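Local coordinates for alpha-1,3-glucanase (Bacillus circulans, PDB 5ZRU), which probably hydrolyses alpha-1,3-glucan, this chain being the GH87 catalytic unit of a longer secreted enzyme that also carries carbohydrate-binding modules, at residues Ile451-Gly462 with Val487-Gln498. Sequence-based numbering, arbitrary orientation.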
ATOM      1  N   ILE A 451      -7.953 -19.253  10.036  1.00 10.43           N
ATOM      2  CA  ILE A 451      -7.695 -17.890   9.593  1.00  8.74           C
ATOM      3  C   ILE A 451      -9.038 -17.191   9.437  1.00 11.60           C
ATOM      4  O   ILE A 451     -10.016 -17.813   9.008  1.00 13.81           O
ATOM      5  CB  ILE A 451      -6.897 -17.903   8.266  1.00 10.06           C
ATOM      6  CG1 ILE A 451      -5.427 -18.247   8.531  1.00  9.00           C
ATOM      7  CG2 ILE A 451      -7.066 -16.592   7.473  1.00 10.92           C
ATOM      8  CD1 ILE A 451      -4.629 -18.568   7.261  1.00  9.84           C
ATOM      9  N   VAL A 452      -9.102 -15.912   9.814  1.00 10.61           N
ATOM     10  CA  VAL A 452     -10.363 -15.179   9.852  1.00 10.03           C
ATOM     11  C   VAL A 452     -10.228 -13.883   9.063  1.00 13.10           C
ATOM     12  O   VAL A 452      -9.267 -13.131   9.258  1.00 11.20           O
ATOM     13  CB  VAL A 452     -10.795 -14.868  11.298  1.00 10.74           C
ATOM     14  CG1 VAL A 452     -11.978 -13.908  11.301  1.00 17.06           C
ATOM     15  CG2 VAL A 452     -11.143 -16.151  12.032  1.00 14.55           C
ATOM     16  N   PHE A 453     -11.209 -13.613   8.198  1.00  9.14           N
ATOM     17  CA  PHE A 453     -11.439 -12.294   7.614  1.00 10.14           C
ATOM     18  C   PHE A 453     -12.797 -11.811   8.097  1.00 11.32           C
ATOM     19  O   PHE A 453     -13.779 -12.557   8.020  1.00 13.37           O
ATOM     20  CB  PHE A 453     -11.440 -12.333   6.081  1.00  9.77           C
ATOM     21  CG  PHE A 453     -10.130 -12.764   5.473  1.00 10.14           C
ATOM     22  CD1 PHE A 453      -9.844 -14.107   5.270  1.00 11.43           C
ATOM     23  CD2 PHE A 453      -9.192 -11.815   5.091  1.00  8.26           C
ATOM     24  CE1 PHE A 453      -8.648 -14.499   4.700  1.00 11.16           C
ATOM     25  CE2 PHE A 453      -7.987 -12.201   4.523  1.00 10.90           C
ATOM     26  CZ  PHE A 453      -7.714 -13.547   4.323  1.00 10.75           C
ATOM     27  N   SER A 454     -12.874 -10.577   8.589  1.00  9.87           N
ATOM     28  CA  SER A 454     -14.177 -10.135   9.062  1.00  9.95           C
ATOM     29  C   SER A 454     -14.316  -8.630   8.952  1.00 11.57           C
ATOM     30  O   SER A 454     -13.329  -7.893   8.850  1.00  9.02           O
ATOM     31  CB  SER A 454     -14.436 -10.552  10.515  1.00 12.73           C
ATOM     32  OG  SER A 454     -13.794  -9.650  11.403  1.00 14.15           O
ATOM     33  N   ASP A 455     -15.575  -8.198   8.977  1.00  7.54           N
ATOM     34  CA  ASP A 455     -15.949  -6.807   9.186  1.00  9.98           C
ATOM     35  C   ASP A 455     -15.265  -5.901   8.174  1.00  9.91           C
ATOM     36  O   ASP A 455     -14.590  -4.937   8.524  1.00 10.35           O
ATOM     37  CB  ASP A 455     -15.634  -6.392  10.626  1.00  9.75           C
ATOM     38  CG  ASP A 455     -16.483  -7.144  11.628  1.00 12.83           C
ATOM     39  OD1 ASP A 455     -17.662  -6.768  11.789  1.00 14.38           O
ATOM     40  OD2 ASP A 455     -15.985  -8.129  12.220  1.00 16.24           O
ATOM     41  N   THR A 456     -15.427  -6.226   6.898  1.00  9.05           N
ATOM     42  CA  THR A 456     -14.596  -5.594   5.882  1.00 10.11           C
ATOM     43  C   THR A 456     -15.454  -5.202   4.692  1.00 11.10           C
ATOM     44  O   THR A 456     -16.341  -5.954   4.285  1.00  9.77           O
ATOM     45  CB  THR A 456     -13.453  -6.528   5.462  1.00 10.38           C
ATOM     46  OG1 THR A 456     -12.509  -6.632   6.539  1.00 11.08           O
ATOM     47  CG2 THR A 456     -12.726  -6.012   4.207  1.00 11.27           C
ATOM     48  N   THR A 457     -15.200  -4.009   4.161  1.00  8.38           N
ATOM     49  CA  THR A 457     -15.888  -3.487   2.988  1.00  8.53           C
ATOM     50  C   THR A 457     -14.922  -3.463   1.815  1.00 10.17           C
ATOM     51  O   THR A 457     -13.793  -2.975   1.944  1.00  9.87           O
ATOM     52  CB  THR A 457     -16.434  -2.085   3.256  1.00 10.20           C
ATOM     53  OG1 THR A 457     -17.408  -2.172   4.297  1.00 11.20           O
ATOM     54  CG2 THR A 457     -17.087  -1.492   1.999  1.00 11.93           C
ATOM     55  N   ILE A 458     -15.370  -4.004   0.684  1.00 10.61           N
ATOM     56  CA  ILE A 458     -14.575  -4.148  -0.528  1.00  7.53           C
ATOM     57  C   ILE A 458     -15.326  -3.441  -1.638  1.00  9.45           C
ATOM     58  O   ILE A 458     -16.531  -3.665  -1.804  1.00 11.25           O
ATOM     59  CB  ILE A 458     -14.363  -5.633  -0.883  1.00  8.47           C
ATOM     60  CG1 ILE A 458     -13.491  -6.320   0.167  1.00 10.86           C
ATOM     61  CG2 ILE A 458     -13.815  -5.767  -2.302  1.00 10.11           C
ATOM     62  CD1 ILE A 458     -13.563  -7.860   0.117  1.00 11.11           C
ATOM     63  N   ILE A 459     -14.631  -2.589  -2.396  1.00 10.14           N
ATOM     64  CA  ILE A 459     -15.286  -1.733  -3.384  1.00  9.65           C
ATOM     65  C   ILE A 459     -14.478  -1.731  -4.678  1.00  9.54           C
ATOM     66  O   ILE A 459     -13.262  -1.509  -4.655  1.00  9.01           O
ATOM     67  CB  ILE A 459     -15.460  -0.288  -2.865  1.00 10.74           C
ATOM     68  CG1 ILE A 459     -16.250  -0.267  -1.555  1.00 10.24           C
ATOM     69  CG2 ILE A 459     -16.166   0.591  -3.913  1.00 10.99           C
ATOM     70  CD1 ILE A 459     -16.397   1.136  -0.949  1.00 12.95           C
ATOM     71  N   ASN A 460     -15.156  -1.974  -5.804  1.00  9.61           N
ATOM     72  CA  ASN A 460     -14.563  -1.820  -7.137  1.00  8.46           C
ATOM     73  C   ASN A 460     -13.347  -2.722  -7.337  1.00 12.54           C
ATOM     74  O   ASN A 460     -12.394  -2.348  -8.026  1.00 11.16           O
ATOM     75  CB  ASN A 460     -14.161  -0.366  -7.412  1.00  7.67           C
ATOM     76  CG  ASN A 460     -15.322   0.592  -7.371  1.00 13.49           C
ATOM     77  OD1 ASN A 460     -16.465   0.218  -7.609  1.00 13.64           O
ATOM     78  ND2 ASN A 460     -15.028   1.855  -7.071  1.00 14.58           N
ATOM     79  N   SER A 461     -13.367  -3.916  -6.751  1.00 10.38           N
ATOM     80  CA  SER A 461     -12.199  -4.789  -6.782  1.00  8.15           C
ATOM     81  C   SER A 461     -12.500  -6.066  -7.568  1.00  9.69           C
ATOM     82  O   SER A 461     -13.574  -6.235  -8.149  1.00  9.64           O
ATOM     83  CB  SER A 461     -11.729  -5.091  -5.354  1.00  9.82           C
ATOM     84  OG  SER A 461     -11.307  -3.883  -4.731  1.00 14.09           O
ATOM     85  N   GLY A 462     -11.535  -6.982  -7.584  1.00  9.65           N
ATOM     86  CA  GLY A 462     -11.554  -8.069  -8.539  1.00  9.65           C
ATOM     87  C   GLY A 462     -11.078  -7.577  -9.895  1.00  8.07           C
ATOM     88  O   GLY A 462     -10.854  -6.387 -10.114  1.00  8.83           O
ATOM     89  N   VAL A 487     -10.643 -21.510   6.869  1.00 10.12           N
ATOM     90  CA  VAL A 487     -10.760 -20.073   6.647  1.00 12.59           C
ATOM     91  C   VAL A 487     -12.217 -19.679   6.834  1.00 12.00           C
ATOM     92  O   VAL A 487     -13.118 -20.354   6.324  1.00 11.93           O
ATOM     93  CB  VAL A 487     -10.265 -19.649   5.246  1.00  8.62           C
ATOM     94  CG1 VAL A 487     -10.175 -18.130   5.172  1.00 10.99           C
ATOM     95  CG2 VAL A 487      -8.909 -20.265   4.927  1.00  9.40           C
ATOM     96  N   THR A 488     -12.446 -18.597   7.572  1.00 11.81           N
ATOM     97  CA  THR A 488     -13.785 -18.071   7.793  1.00 11.97           C
ATOM     98  C   THR A 488     -13.805 -16.609   7.386  1.00 11.44           C
ATOM     99  O   THR A 488     -12.896 -15.853   7.752  1.00 13.13           O
ATOM    100  CB  THR A 488     -14.200 -18.215   9.260  1.00 12.75           C
ATOM    101  OG1 THR A 488     -14.059 -19.582   9.663  1.00 14.25           O
ATOM    102  CG2 THR A 488     -15.656 -17.766   9.462  1.00 13.38           C
ATOM    103  N   PHE A 489     -14.835 -16.225   6.628  1.00  9.67           N
ATOM    104  CA  PHE A 489     -15.116 -14.847   6.242  1.00  9.95           C
ATOM    105  C   PHE A 489     -16.441 -14.462   6.879  1.00 11.04           C
ATOM    106  O   PHE A 489     -17.445 -15.151   6.674  1.00 13.13           O
ATOM    107  CB  PHE A 489     -15.220 -14.687   4.723  1.00 10.16           C
ATOM    108  CG  PHE A 489     -13.981 -15.065   3.981  1.00 10.08           C
ATOM    109  CD1 PHE A 489     -13.663 -16.391   3.761  1.00 12.40           C
ATOM    110  CD2 PHE A 489     -13.145 -14.081   3.481  1.00  9.33           C
ATOM    111  CE1 PHE A 489     -12.530 -16.739   3.062  1.00 14.61           C
ATOM    112  CE2 PHE A 489     -11.998 -14.423   2.793  1.00  9.84           C
ATOM    113  CZ  PHE A 489     -11.692 -15.753   2.582  1.00 13.06           C
ATOM    114  N   THR A 490     -16.455 -13.375   7.651  1.00 10.29           N
ATOM    115  CA  THR A 490     -17.681 -12.991   8.344  1.00  9.20           C
ATOM    116  C   THR A 490     -17.904 -11.488   8.236  1.00 10.84           C
ATOM    117  O   THR A 490     -16.983 -10.706   8.479  1.00 10.09           O
ATOM    118  CB  THR A 490     -17.622 -13.424   9.816  1.00 10.00           C
ATOM    119  OG1 THR A 490     -17.376 -14.836   9.869  1.00 12.36           O
ATOM    120  CG2 THR A 490     -18.947 -13.113  10.512  1.00 14.25           C
ATOM    121  N   ASN A 491     -19.127 -11.081   7.889  1.00 11.34           N
ATOM    122  CA  ASN A 491     -19.480  -9.663   7.805  1.00  9.52           C
ATOM    123  C   ASN A 491     -18.616  -8.953   6.759  1.00 10.69           C
ATOM    124  O   ASN A 491     -17.834  -8.052   7.062  1.00 11.69           O
ATOM    125  CB  ASN A 491     -19.349  -8.986   9.174  1.00  9.49           C
ATOM    126  CG  ASN A 491     -20.479  -9.357  10.119  1.00 12.88           C
ATOM    127  OD1 ASN A 491     -21.648  -9.401   9.719  1.00 11.97           O
ATOM    128  ND2 ASN A 491     -20.137  -9.616  11.376  1.00 11.02           N
ATOM    129  N   ILE A 492     -18.748  -9.391   5.513  1.00  9.37           N
ATOM    130  CA  ILE A 492     -17.999  -8.803   4.403  1.00 11.23           C
ATOM    131  C   ILE A 492     -18.998  -8.186   3.443  1.00 12.62           C
ATOM    132  O   ILE A 492     -19.938  -8.861   3.008  1.00 11.40           O
ATOM    133  CB  ILE A 492     -17.133  -9.838   3.656  1.00 10.81           C
ATOM    134  CG1 ILE A 492     -16.355 -10.743   4.622  1.00 14.38           C
ATOM    135  CG2 ILE A 492     -16.219  -9.133   2.634  1.00 10.76           C
ATOM    136  CD1 ILE A 492     -15.235 -10.068   5.369  1.00 12.47           C
ATOM    137  N   ASP A 493     -18.774  -6.923   3.082  1.00  9.49           N
ATOM    138  CA  ASP A 493     -19.567  -6.254   2.058  1.00  8.81           C
ATOM    139  C   ASP A 493     -18.704  -6.116   0.815  1.00 12.23           C
ATOM    140  O   ASP A 493     -17.609  -5.547   0.884  1.00 10.45           O
ATOM    141  CB  ASP A 493     -20.050  -4.889   2.541  1.00 10.43           C
ATOM    142  CG  ASP A 493     -21.019  -5.006   3.700  1.00 15.98           C
ATOM    143  OD1 ASP A 493     -22.205  -5.296   3.453  1.00 16.64           O
ATOM    144  OD2 ASP A 493     -20.582  -4.846   4.856  1.00 19.35           O
ATOM    145  N   ILE A 494     -19.186  -6.651  -0.306  1.00  9.45           N
ATOM    146  CA  ILE A 494     -18.438  -6.679  -1.558  1.00  9.40           C
ATOM    147  C   ILE A 494     -19.260  -5.924  -2.592  1.00 11.60           C
ATOM    148  O   ILE A 494     -20.291  -6.426  -3.060  1.00  9.71           O
ATOM    149  CB  ILE A 494     -18.138  -8.111  -2.027  1.00  8.38           C
ATOM    150  CG1 ILE A 494     -17.757  -9.015  -0.837  1.00  9.64           C
ATOM    151  CG2 ILE A 494     -17.006  -8.098  -3.046  1.00  9.09           C
ATOM    152  CD1 ILE A 494     -17.426 -10.473  -1.220  1.00 12.22           C
ATOM    153  N   ILE A 495     -18.786  -4.740  -2.981  1.00  8.79           N
ATOM    154  CA  ILE A 495     -19.581  -3.775  -3.734  1.00 10.83           C
ATOM    155  C   ILE A 495     -18.958  -3.523  -5.102  1.00 11.22           C
ATOM    156  O   ILE A 495     -17.764  -3.212  -5.202  1.00 10.38           O
ATOM    157  CB  ILE A 495     -19.715  -2.457  -2.952  1.00  9.97           C
ATOM    158  CG1 ILE A 495     -20.386  -2.733  -1.601  1.00 13.32           C
ATOM    159  CG2 ILE A 495     -20.449  -1.406  -3.774  1.00 11.79           C
ATOM    160  CD1 ILE A 495     -20.101  -1.675  -0.577  1.00 15.21           C
ATOM    161  N   ASN A 496     -19.786  -3.620  -6.150  1.00 10.03           N
ATOM    162  CA  ASN A 496     -19.412  -3.244  -7.518  1.00 12.24           C
ATOM    163  C   ASN A 496     -18.138  -3.947  -7.982  1.00  9.56           C
ATOM    164  O   ASN A 496     -17.193  -3.321  -8.469  1.00 12.15           O
ATOM    165  CB  ASN A 496     -19.275  -1.728  -7.647  1.00 13.26           C
ATOM    166  CG  ASN A 496     -20.615  -1.051  -7.853  1.00 28.00           C
ATOM    167  OD1 ASN A 496     -21.569  -1.683  -8.314  1.00 28.79           O
ATOM    168  ND2 ASN A 496     -20.703   0.232  -7.501  1.00 30.31           N
ATOM    169  N   THR A 497     -18.145  -5.271  -7.875  1.00 10.94           N
ATOM    170  CA  THR A 497     -17.002  -6.078  -8.276  1.00  8.78           C
ATOM    171  C   THR A 497     -16.857  -6.099  -9.799  1.00 10.18           C
ATOM    172  O   THR A 497     -17.847  -6.130 -10.537  1.00  7.85           O
ATOM    173  CB  THR A 497     -17.148  -7.496  -7.722  1.00 11.55           C
ATOM    174  OG1 THR A 497     -16.998  -7.462  -6.290  1.00  9.30           O
ATOM    175  CG2 THR A 497     -16.097  -8.436  -8.322  1.00  8.87           C
ATOM    176  N   GLN A 498     -15.603  -6.073 -10.258  1.00  8.16           N
ATOM    177  CA  GLN A 498     -15.315  -6.011 -11.691  1.00 10.18           C
ATOM    178  C   GLN A 498     -15.769  -7.280 -12.403  1.00 10.11           C
ATOM    179  O   GLN A 498     -16.513  -7.215 -13.389  1.00 10.80           O
ATOM    180  CB  GLN A 498     -13.815  -5.760 -11.905  1.00  8.76           C
ATOM    181  CG  GLN A 498     -13.341  -4.446 -11.241  1.00  8.44           C
ATOM    182  CD  GLN A 498     -11.889  -4.103 -11.535  1.00 10.97           C
ATOM    183  OE1 GLN A 498     -11.332  -4.508 -12.558  1.00 10.33           O
ATOM    184  NE2 GLN A 498     -11.266  -3.349 -10.630  1.00  8.27           N
TER
HETATM  185  O   HOH W   1     -11.288 -19.734  10.667  1.00 13.42           O
HETATM  186  O   HOH W   2     -17.540 -10.177  12.457  1.00 14.57           O
HETATM  187  O   HOH W   3     -18.696   1.683  -6.530  1.00 21.60           O
HETATM  188  O   HOH W   4     -15.621  -5.102  -5.273  1.00  8.81           O
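With near-equal first torsions (chi1 of both near -60°), F453 and F489 each set CG beside the backbone N and point their rings the same way. The planes lie 7° apart with centroids separated by 4.8 Å; the rings are nearly parallel but slid apart, so they barely overlap. The pair sits on neighbouring coils of a parallel beta-helix, right-handed as in the pectate lyase-like clan; side chains aligned from coil to coil are common in this fold, and F489 in turn stacks with F515 on the following coil. V487 CG1 meets the F453 ring at its edge, 4.0 Å from CE1.

Alternating main-chain bonds establish the parallel pairing, among them F453 N to T488 O and T490 N to F453 O. Both segments turn a corner, at D455 and N491, where phi and psi are positive, yet the register continues: T456 N donates to N491 O at 3.0 Å. Beyond the bend I458 packs inward, its CG2 4.0 Å from I494 CG2, while on the other face R12 NH1 hydrogen-bonds to T457 OG1 and forms a salt bridge with D493 OD2.

Matching asparagines follow the second strands. The amides of N460 and N496 are nearly parallel, and one water donates to N460 OD1 and accepts from N496 ND2; N460 ND2 is held by D427. At the next turn, Q498 N binds S461 O at 2.9 Å. Replacing Q498 with an alanine would probably leave N460 O without its side-chain donor and the turn less firmly tied. That donor, Q498 NE2, lies 3.0 Å from N460 O and approaches from above the carbonyl plane, with an N-H...O angle of 169°.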